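Local coordinates for protein endoglucanase (Komagataeibacter sucrofermentans, PDB 6VC5) that probably acts as a family 8 endoglucanase, cleaving internal beta-1,4-glucosidic linkages in cellulose and related beta-glucans, at residues N88-D93 and K125-S130; G132-L137 and G181-A186; S161-F166 and A233-P238. All coordinates share one frame; numbering follows the deposited sequence.

Contact 1 of 3, residues N88-D93 and K125-S130; sequences NATDGD and KLMTKS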
loop_
_atom_site.group_PDB
_atom_site.type_symbol
_atom_site.label_atom_id
_atom_site.label_comp_id
_atom_site.label_asym_id
_atom_site.label_seq_id
_atom_site.Cartn_x
_atom_site.Cartn_y
_atom_site.Cartn_z
ATOM N N ASN A 88 0.441 10.775 10.093
ATOM C CA ASN A 88 -0.155 9.562 9.559
ATOM C C ASN A 88 0.530 9.165 8.257
ATOM O O ASN A 88 1.293 9.935 7.657
ATOM C CB ASN A 88 -1.646 9.783 9.309
ATOM C CG ASN A 88 -1.885 10.758 8.186
ATOM O OD1 ASN A 88 -1.478 11.924 8.270
ATOM N ND2 ASN A 88 -2.522 10.282 7.108
ATOM N N ALA A 89 0.267 7.931 7.839
ATOM C CA ALA A 89 0.660 7.432 6.528
ATOM C C ALA A 89 -0.612 6.960 5.844
ATOM O O ALA A 89 -1.268 6.023 6.314
ATOM C CB ALA A 89 1.677 6.290 6.627
ATOM N N THR A 90 -0.956 7.605 4.731
ATOM C CA THR A 90 -2.260 7.372 4.127
ATOM C C THR A 90 -2.440 5.928 3.663
ATOM O O THR A 90 -3.568 5.419 3.665
ATOM C CB THR A 90 -2.442 8.380 2.996
ATOM O OG1 THR A 90 -2.392 9.702 3.551
ATOM C CG2 THR A 90 -3.791 8.205 2.305
ATOM N N ASP A 91 -1.361 5.235 3.286
ATOM C CA ASP A 91 -1.534 3.844 2.887
ATOM C C ASP A 91 -1.929 2.974 4.073
ATOM O O ASP A 91 -2.765 2.078 3.931
ATOM C CB ASP A 91 -0.318 3.313 2.115
ATOM C CG ASP A 91 0.934 3.171 2.963
ATOM O OD1 ASP A 91 1.125 3.935 3.932
ATOM O OD2 ASP A 91 1.763 2.299 2.603
ATOM N N GLY A 92 -1.367 3.245 5.254
ATOM C CA GLY A 92 -1.820 2.544 6.447
ATOM C C GLY A 92 -3.283 2.801 6.750
ATOM O O GLY A 92 -4.051 1.870 7.021
ATOM N N ASP A 93 -3.697 4.071 6.690
ATOM C CA ASP A 93 -5.105 4.410 6.897
ATOM C C ASP A 93 -6.009 3.631 5.937
ATOM O O ASP A 93 -7.028 3.052 6.346
ATOM C CB ASP A 93 -5.316 5.919 6.711
ATOM C CG ASP A 93 -4.394 6.784 7.589
ATOM O OD1 ASP A 93 -4.087 6.404 8.739
ATOM O OD2 ASP A 93 -4.000 7.883 7.130
ATOM N N LYS A 125 -11.586 13.945 3.638
ATOM C CA LYS A 125 -11.654 15.312 4.147
ATOM C C LYS A 125 -10.267 15.911 4.386
ATOM O O LYS A 125 -10.036 17.082 4.071
ATOM C CB LYS A 125 -12.480 15.341 5.431
ATOM C CG LYS A 125 -12.575 16.709 6.086
ATOM C CD LYS A 125 -12.830 16.580 7.585
ATOM C CE LYS A 125 -14.298 16.321 7.900
ATOM N NZ LYS A 125 -14.802 17.227 8.975
ATOM N N LEU A 126 -9.337 15.139 4.949
ATOM C CA LEU A 126 -8.059 15.684 5.394
ATOM C C LEU A 126 -6.893 15.398 4.456
ATOM O O LEU A 126 -5.894 16.122 4.508
ATOM C CB LEU A 126 -7.700 15.131 6.781
ATOM C CG LEU A 126 -8.766 15.334 7.860
ATOM C CD1 LEU A 126 -8.376 14.585 9.114
ATOM C CD2 LEU A 126 -8.979 16.814 8.161
ATOM N N MET A 127 -6.979 14.369 3.611
ATOM C CA MET A 127 -5.835 13.920 2.822
ATOM C C MET A 127 -6.042 14.092 1.327
ATOM O O MET A 127 -5.355 13.437 0.542
ATOM C CB MET A 127 -5.488 12.465 3.122
ATOM C CG MET A 127 -4.988 12.225 4.521
ATOM S SD MET A 127 -3.308 12.931 4.823
ATOM C CE MET A 127 -3.723 14.019 6.160
ATOM N N THR A 128 -6.993 14.915 0.914
ATOM C CA THR A 128 -7.121 15.269 -0.491
ATOM C C THR A 128 -6.889 16.761 -0.667
ATOM O O THR A 128 -7.165 17.562 0.228
ATOM C CB THR A 128 -8.465 14.824 -1.101
ATOM O OG1 THR A 128 -9.552 15.523 -0.483
ATOM C CG2 THR A 128 -8.647 13.305 -0.928
ATOM N N LYS A 129 -6.362 17.129 -1.830
ATOM C CA LYS A 129 -6.049 18.523 -2.107
ATOM C C LYS A 129 -6.236 18.777 -3.598
ATOM O O LYS A 129 -5.929 17.914 -4.424
ATOM C CB LYS A 129 -4.600 18.817 -1.703
ATOM C CG LYS A 129 -4.095 20.198 -2.100
ATOM C CD LYS A 129 -4.331 21.215 -1.000
ATOM C CE LYS A 129 -3.998 22.616 -1.490
ATOM N NZ LYS A 129 -2.584 22.969 -1.201
ATOM N N SER A 130 -6.761 19.955 -3.940
ATOM C CA SER A 130 -6.835 20.368 -5.340
ATOM C C SER A 130 -5.459 20.847 -5.787
ATOM O O SER A 130 -4.879 21.744 -5.164
ATOM C CB SER A 130 -7.866 21.481 -5.516
ATOM O OG SER A 130 -9.151 21.034 -5.113
#
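Asn88 meets the thioether of Met127 with the nitrogen side of its amide, ND2 lying 3.6 Å from SD in a weak but fairly straight hydrogen bond (163° at the hydrogen). The two side chains come from opposite directions. The oxygen side is not far off, with OD1 of Asn88 3.7 Å from the methyl CE of Met127, so the amide spans the S-CH3 end. A chi1 of 68° sets CG of Asn88 between its backbone N and carbonyl carbon, and two further bonds fix how the amide is turned: ND2 donates to OD2 of Asp93 at 2.8 Å, with the acceptor close to the amide plane, and OD1 is bonded to the backbone N of Ala141. The sulfur therefore takes a second, softer interaction from a nitrogen already engaged by a carboxylate. Ala89 then occupies the N-cap position, and its O accepts the N-H of Asp93 in the first helical turn. The side chain of Thr90 runs past that of Met127 in the opposite direction; its OG1 sits 3.6 Å from SD, but its polar partner is the carbonyl O of Leu138. Asp93, besides holding Asn88, bonds through OD1 to the N of Phe71. The Met127 chain is bent at both chi2 (-70°) and chi3, folding the sulfur toward these polar groups. Within the (alpha/alpha)6-barrel fold of family 8, this buried junction joins the start of helix 90-106 to the point where helix 110-126 passes into strand 128-131, with Leu138, just beyond strand 134-137, bonded to both sides.

Contact 2 of 3, residues G132-L137 and G181-A186; sequences GPYTVL and GLQIIA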
loop_
_atom_site.group_PDB
_atom_site.type_symbol
_atom_site.label_atom_id
_atom_site.label_comp_id
_atom_site.label_asym_id
_atom_site.label_seq_id
_atom_site.Cartn_x
_atom_site.Cartn_y
_atom_site.Cartn_z
ATOM N N GLY A 132 -3.603 21.815 -9.489
ATOM C CA GLY A 132 -3.845 21.984 -10.903
ATOM C C GLY A 132 -5.225 21.480 -11.276
ATOM O O GLY A 132 -6.221 21.820 -10.635
ATOM N N PRO A 133 -5.312 20.623 -12.293
ATOM C CA PRO A 133 -6.613 20.062 -12.688
ATOM C C PRO A 133 -7.019 18.807 -11.930
ATOM O O PRO A 133 -7.997 18.168 -12.327
ATOM C CB PRO A 133 -6.373 19.722 -14.166
ATOM C CG PRO A 133 -4.922 19.277 -14.184
ATOM C CD PRO A 133 -4.213 20.126 -13.144
ATOM N N TYR A 134 -6.312 18.445 -10.861
ATOM C CA TYR A 134 -6.503 17.182 -10.166
ATOM C C TYR A 134 -7.001 17.394 -8.746
ATOM O O TYR A 134 -6.831 18.459 -8.146
ATOM C CB TYR A 134 -5.174 16.425 -10.040
ATOM C CG TYR A 134 -4.383 16.287 -11.306
ATOM C CD1 TYR A 134 -4.863 15.543 -12.371
ATOM C CD2 TYR A 134 -3.136 16.896 -11.433
ATOM C CE1 TYR A 134 -4.126 15.411 -13.535
ATOM C CE2 TYR A 134 -2.397 16.774 -12.592
ATOM C CZ TYR A 134 -2.894 16.029 -13.636
ATOM O OH TYR A 134 -2.158 15.902 -14.796
ATOM N N THR A 135 -7.588 16.330 -8.198
ATOM C CA THR A 135 -7.707 16.144 -6.760
ATOM C C THR A 135 -6.752 15.014 -6.411
ATOM O O THR A 135 -6.880 13.914 -6.959
ATOM C CB THR A 135 -9.132 15.753 -6.380
ATOM O OG1 THR A 135 -10.026 16.812 -6.748
ATOM C CG2 THR A 135 -9.221 15.515 -4.885
ATOM N N VAL A 136 -5.780 15.296 -5.546
ATOM C CA VAL A 136 -4.713 14.344 -5.246
ATOM C C VAL A 136 -4.898 13.780 -3.847
ATOM O O VAL A 136 -5.553 14.371 -2.982
ATOM C CB VAL A 136 -3.290 14.927 -5.407
ATOM C CG1 VAL A 136 -3.109 15.546 -6.787
ATOM C CG2 VAL A 136 -2.999 15.927 -4.302
ATOM N N LEU A 137 -4.295 12.608 -3.635
ATOM C CA LEU A 137 -4.247 11.947 -2.337
ATOM C C LEU A 137 -2.880 12.195 -1.702
ATOM O O LEU A 137 -1.858 11.722 -2.214
ATOM C CB LEU A 137 -4.464 10.450 -2.548
ATOM C CG LEU A 137 -4.656 9.620 -1.286
ATOM C CD1 LEU A 137 -6.019 9.921 -0.676
ATOM C CD2 LEU A 137 -4.523 8.139 -1.628
ATOM N N GLY A 181 -5.958 9.939 -10.124
ATOM C CA GLY A 181 -4.799 9.119 -9.798
ATOM C C GLY A 181 -4.269 8.350 -10.996
ATOM O O GLY A 181 -3.057 8.290 -11.220
ATOM N N LEU A 182 -5.172 7.771 -11.798
ATOM C CA LEU A 182 -4.753 7.079 -13.014
ATOM C C LEU A 182 -4.089 8.035 -13.999
ATOM O O LEU A 182 -3.099 7.675 -14.649
ATOM C CB LEU A 182 -5.956 6.400 -13.666
ATOM C CG LEU A 182 -6.512 5.214 -12.880
ATOM C CD1 LEU A 182 -7.837 4.737 -13.459
ATOM C CD2 LEU A 182 -5.500 4.093 -12.878
ATOM N N GLN A 183 -4.623 9.253 -14.122
ATOM C CA GLN A 183 -4.006 10.260 -14.984
ATOM C C GLN A 183 -2.611 10.623 -14.488
ATOM O O GLN A 183 -1.671 10.749 -15.284
ATOM C CB GLN A 183 -4.876 11.513 -15.024
ATOM C CG GLN A 183 -6.183 11.350 -15.767
ATOM C CD GLN A 183 -6.936 12.657 -15.873
ATOM O OE1 GLN A 183 -8.161 12.672 -15.995
ATOM N NE2 GLN A 183 -6.206 13.766 -15.833
ATOM N N ILE A 184 -2.461 10.791 -13.175
ATOM C CA ILE A 184 -1.165 11.146 -12.603
ATOM C C ILE A 184 -0.159 10.012 -12.794
ATOM O O ILE A 184 1.015 10.251 -13.112
ATOM C CB ILE A 184 -1.340 11.518 -11.122
ATOM C CG1 ILE A 184 -2.060 12.859 -10.991
ATOM C CG2 ILE A 184 0.015 11.528 -10.405
ATOM C CD1 ILE A 184 -2.773 13.054 -9.665
ATOM N N ILE A 185 -0.594 8.766 -12.590
ATOM C CA ILE A 185 0.304 7.623 -12.772
ATOM C C ILE A 185 0.741 7.501 -14.226
ATOM O O ILE A 185 1.906 7.211 -14.514
ATOM C CB ILE A 185 -0.342 6.326 -12.255
ATOM C CG1 ILE A 185 -0.441 6.358 -10.729
ATOM C CG2 ILE A 185 0.457 5.115 -12.714
ATOM C CD1 ILE A 185 -1.339 5.271 -10.156
ATOM N N ALA A 186 -0.183 7.702 -15.164
ATOM C CA ALA A 186 0.179 7.632 -16.575
ATOM C C ALA A 186 1.243 8.665 -16.928
ATOM O O ALA A 186 2.193 8.361 -17.662
ATOM C CB ALA A 186 -1.065 7.825 -17.443
HETATM O O HOH W 1 -7.559 16.379 -15.199
#
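A two-stranded antiparallel hairpin, strands 128-131 and 134-137, packs one of its strands against helix 172-187, and Tyr134 and Ile184 make the main contact between them. CG1 of Ile184 stands almost exactly over the middle of the Tyr134 ring in a CH-pi contact, 4.0 Å from the centroid and only 3° off the ring normal. Its terminal CD1 runs on toward the root of the ring, 4.0 Å from CG of Tyr134, and reaches CG1 of Val136 at 3.8 Å, the valine crossing the isoleucine at about a right angle. CG1 of Ile184 is anti to its own carbonyl carbon, and a nearly extended chi2 carries CD1 on to the valine. On the opposite face of the ring, CG of Pro133 lies over the centre, so the phenol is held between the residue before it in the chain and the helix. Here the segment of the hairpin strand runs across the helical one at 84°, their axes 9.1 Å apart at closest approach, and residues two apart on the strand, Tyr134 and Val136, meet the same isoleucine. At the ring edge, in its plane, NE2 of Gln183 approaches CE1 of Tyr134 at 3.5 Å, the amide turned 72° from the ring. That same NE2 donates to a water at 3.0 Å, which in turn makes a weak bond to Pro133 O. Phe209 of strand 209-211 touches both Tyr134 and Ile184, while Asp180, just before Gly181 on the helix, accepts the N-H of Thr135 through OD2.

Contact 3 of 3, residues S161-F166 and A233-P238; sequences SLMQAF and AHMLTP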
loop_
_atom_site.group_PDB
_atom_site.type_symbol
_atom_site.label_atom_id
_atom_site.label_comp_id
_atom_site.label_asym_id
_atom_site.label_seq_id
_atom_site.Cartn_x
_atom_site.Cartn_y
_atom_site.Cartn_z
ATOM N N SER A 161 -8.901 -0.263 -2.047
ATOM C CA SER A 161 -9.497 0.423 -0.911
ATOM C C SER A 161 -10.301 1.642 -1.347
ATOM O O SER A 161 -11.371 1.914 -0.783
ATOM C CB SER A 161 -8.413 0.833 0.083
ATOM O OG SER A 161 -9.027 1.305 1.260
ATOM N N LEU A 162 -9.796 2.397 -2.331
ATOM C CA LEU A 162 -10.570 3.508 -2.881
ATOM C C LEU A 162 -11.861 3.013 -3.518
ATOM O O LEU A 162 -12.907 3.659 -3.392
ATOM C CB LEU A 162 -9.723 4.301 -3.884
ATOM C CG LEU A 162 -8.420 4.900 -3.349
ATOM C CD1 LEU A 162 -7.744 5.724 -4.442
ATOM C CD2 LEU A 162 -8.676 5.742 -2.124
ATOM N N MET A 163 -11.811 1.866 -4.207
ATOM C CA MET A 163 -13.018 1.296 -4.798
ATOM C C MET A 163 -14.010 0.899 -3.713
ATOM O O MET A 163 -15.226 1.080 -3.865
ATOM C CB MET A 163 -12.648 0.058 -5.624
ATOM C CG MET A 163 -11.585 0.253 -6.713
ATOM S SD MET A 163 -11.634 -1.041 -7.978
ATOM C CE MET A 163 -11.109 -2.499 -7.121
ATOM N N GLN A 164 -13.507 0.338 -2.609
ATOM C CA GLN A 164 -14.383 -0.015 -1.501
ATOM C C GLN A 164 -15.035 1.224 -0.901
ATOM O O GLN A 164 -16.217 1.201 -0.538
ATOM C CB GLN A 164 -13.587 -0.768 -0.433
ATOM C CG GLN A 164 -14.410 -1.195 0.762
ATOM C CD GLN A 164 -15.451 -2.239 0.417
ATOM O OE1 GLN A 164 -16.631 -2.090 0.744
ATOM N NE2 GLN A 164 -15.025 -3.301 -0.247
ATOM N N ALA A 165 -14.274 2.315 -0.770
ATOM C CA ALA A 165 -14.840 3.542 -0.218
ATOM C C ALA A 165 -15.992 4.049 -1.081
ATOM O O ALA A 165 -17.022 4.496 -0.560
ATOM C CB ALA A 165 -13.744 4.601 -0.096
ATOM N N PHE A 166 -15.846 3.970 -2.403
ATOM C CA PHE A 166 -16.945 4.364 -3.282
ATOM C C PHE A 166 -18.142 3.431 -3.137
ATOM O O PHE A 166 -19.295 3.886 -3.142
ATOM C CB PHE A 166 -16.492 4.404 -4.739
ATOM C CG PHE A 166 -17.591 4.805 -5.678
ATOM C CD1 PHE A 166 -18.074 6.102 -5.657
ATOM C CD2 PHE A 166 -18.160 3.884 -6.544
ATOM C CE1 PHE A 166 -19.107 6.491 -6.501
ATOM C CE2 PHE A 166 -19.196 4.264 -7.393
ATOM C CZ PHE A 166 -19.663 5.568 -7.365
ATOM N N ALA A 233 -7.085 -3.861 -9.098
ATOM C CA ALA A 233 -8.286 -3.062 -9.315
ATOM C C ALA A 233 -8.774 -3.055 -10.763
ATOM O O ALA A 233 -9.736 -2.337 -11.064
ATOM C CB ALA A 233 -8.041 -1.624 -8.856
ATOM N N HIS A 234 -8.141 -3.813 -11.663
ATOM C CA HIS A 234 -8.527 -3.868 -13.081
ATOM C C HIS A 234 -8.391 -2.508 -13.763
ATOM O O HIS A 234 -9.175 -2.150 -14.648
ATOM C CB HIS A 234 -9.922 -4.473 -13.267
ATOM C CG HIS A 234 -10.115 -5.766 -12.537
ATOM N ND1 HIS A 234 -9.451 -6.922 -12.884
ATOM C CD2 HIS A 234 -10.883 -6.079 -11.468
ATOM C CE1 HIS A 234 -9.811 -7.897 -12.069
ATOM N NE2 HIS A 234 -10.680 -7.412 -11.199
ATOM N N MET A 235 -7.371 -1.753 -13.357
ATOM C CA MET A 235 -7.107 -0.424 -13.888
ATOM C C MET A 235 -5.815 -0.351 -14.685
ATOM O O MET A 235 -5.450 0.744 -15.132
ATOM C CB MET A 235 -7.035 0.617 -12.758
ATOM C CG MET A 235 -8.339 0.871 -11.997
ATOM S SD MET A 235 -8.060 1.907 -10.509
ATOM C CE MET A 235 -9.682 1.873 -9.765
ATOM N N LEU A 236 -5.104 -1.465 -14.870
ATOM C CA LEU A 236 -3.843 -1.457 -15.610
ATOM C C LEU A 236 -4.141 -1.441 -17.109
ATOM O O LEU A 236 -4.680 -2.413 -17.653
ATOM C CB LEU A 236 -3.000 -2.669 -15.221
ATOM C CG LEU A 236 -1.522 -2.633 -15.611
ATOM C CD1 LEU A 236 -0.815 -1.496 -14.891
ATOM C CD2 LEU A 236 -0.860 -3.964 -15.292
ATOM N N THR A 237 -3.802 -0.333 -17.777
ATOM C CA THR A 237 -4.080 -0.187 -19.198
ATOM C C THR A 237 -3.151 -1.080 -20.013
ATOM O O THR A 237 -2.096 -1.496 -19.532
ATOM C CB THR A 237 -3.856 1.259 -19.630
ATOM O OG1 THR A 237 -2.489 1.626 -19.394
ATOM C CG2 THR A 237 -4.788 2.208 -18.879
ATOM N N PRO A 238 -3.531 -1.389 -21.256
ATOM C CA PRO A 238 -2.601 -2.103 -22.153
ATOM C C PRO A 238 -1.239 -1.440 -22.287
ATOM O O PRO A 238 -0.212 -2.131 -22.220
ATOM C CB PRO A 238 -3.370 -2.134 -23.483
ATOM C CG PRO A 238 -4.803 -2.086 -23.082
ATOM C CD PRO A 238 -4.869 -1.223 -21.858
#
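The side chain of Met163 leaves its helix with CG anti to the carbonyl carbon (chi1 -55°) and an extended chi2, then bends at chi3 (-68°), which swings the methyl CE onto Ala233. Met235 is built the other way: its chain stays extended beyond CG, so its CE reaches across to the middle of Met163. The methyl CE of Met163 rests 3.6 Å from CB of Ala233 and equally close to its CA, while SD of Met163 lies 3.7 Å from that same CB. The two methionine side chains slide past each other in opposite directions, bringing CE of Met235 to 3.9 Å from SD of Met163 and to the same distance from its CG. Ala233 precedes His234, whose positive phi closes helix 225-232 in a Schellman motif, and Met235 follows in the loop toward helix 238-251, so the contact links two helical parts of the barrel fold. Met159, one turn before Met163 on helix 159-169, also touches Ala233 and Met235. Between the segments the attraction is thus dispersion from methyl, methylene and polarisable sulfur groups, a nondirectional packing that joins the helix to the loop through shape rather than through paired donors and acceptors.

Contacts 1 and 2 share the hairpin: Lys129 O and Val136 N, 2.9 Å apart, probably hydrogen-bond between its strands. One strand follows the end of helix 110-126; the other lies on helix 172-187. Contact 3 sits apart from contact 1, nearest atoms about 6 Å away, but meets contact 2 where Leu182 CD2 packs 3.8 Å from Met235 CB. Contact 1 is wholly buried and mixes a thioether with polar groups; contact 2 is largely buried and aromatic-aliphatic, with a hydrated glutamine at its exposed margin; contact 3 is partly buried and apolar. Segments of contacts 2 and 3 alternate along the chain: helix 172-187 is tied back to an earlier strand and helix 159-169 forward to a later loop.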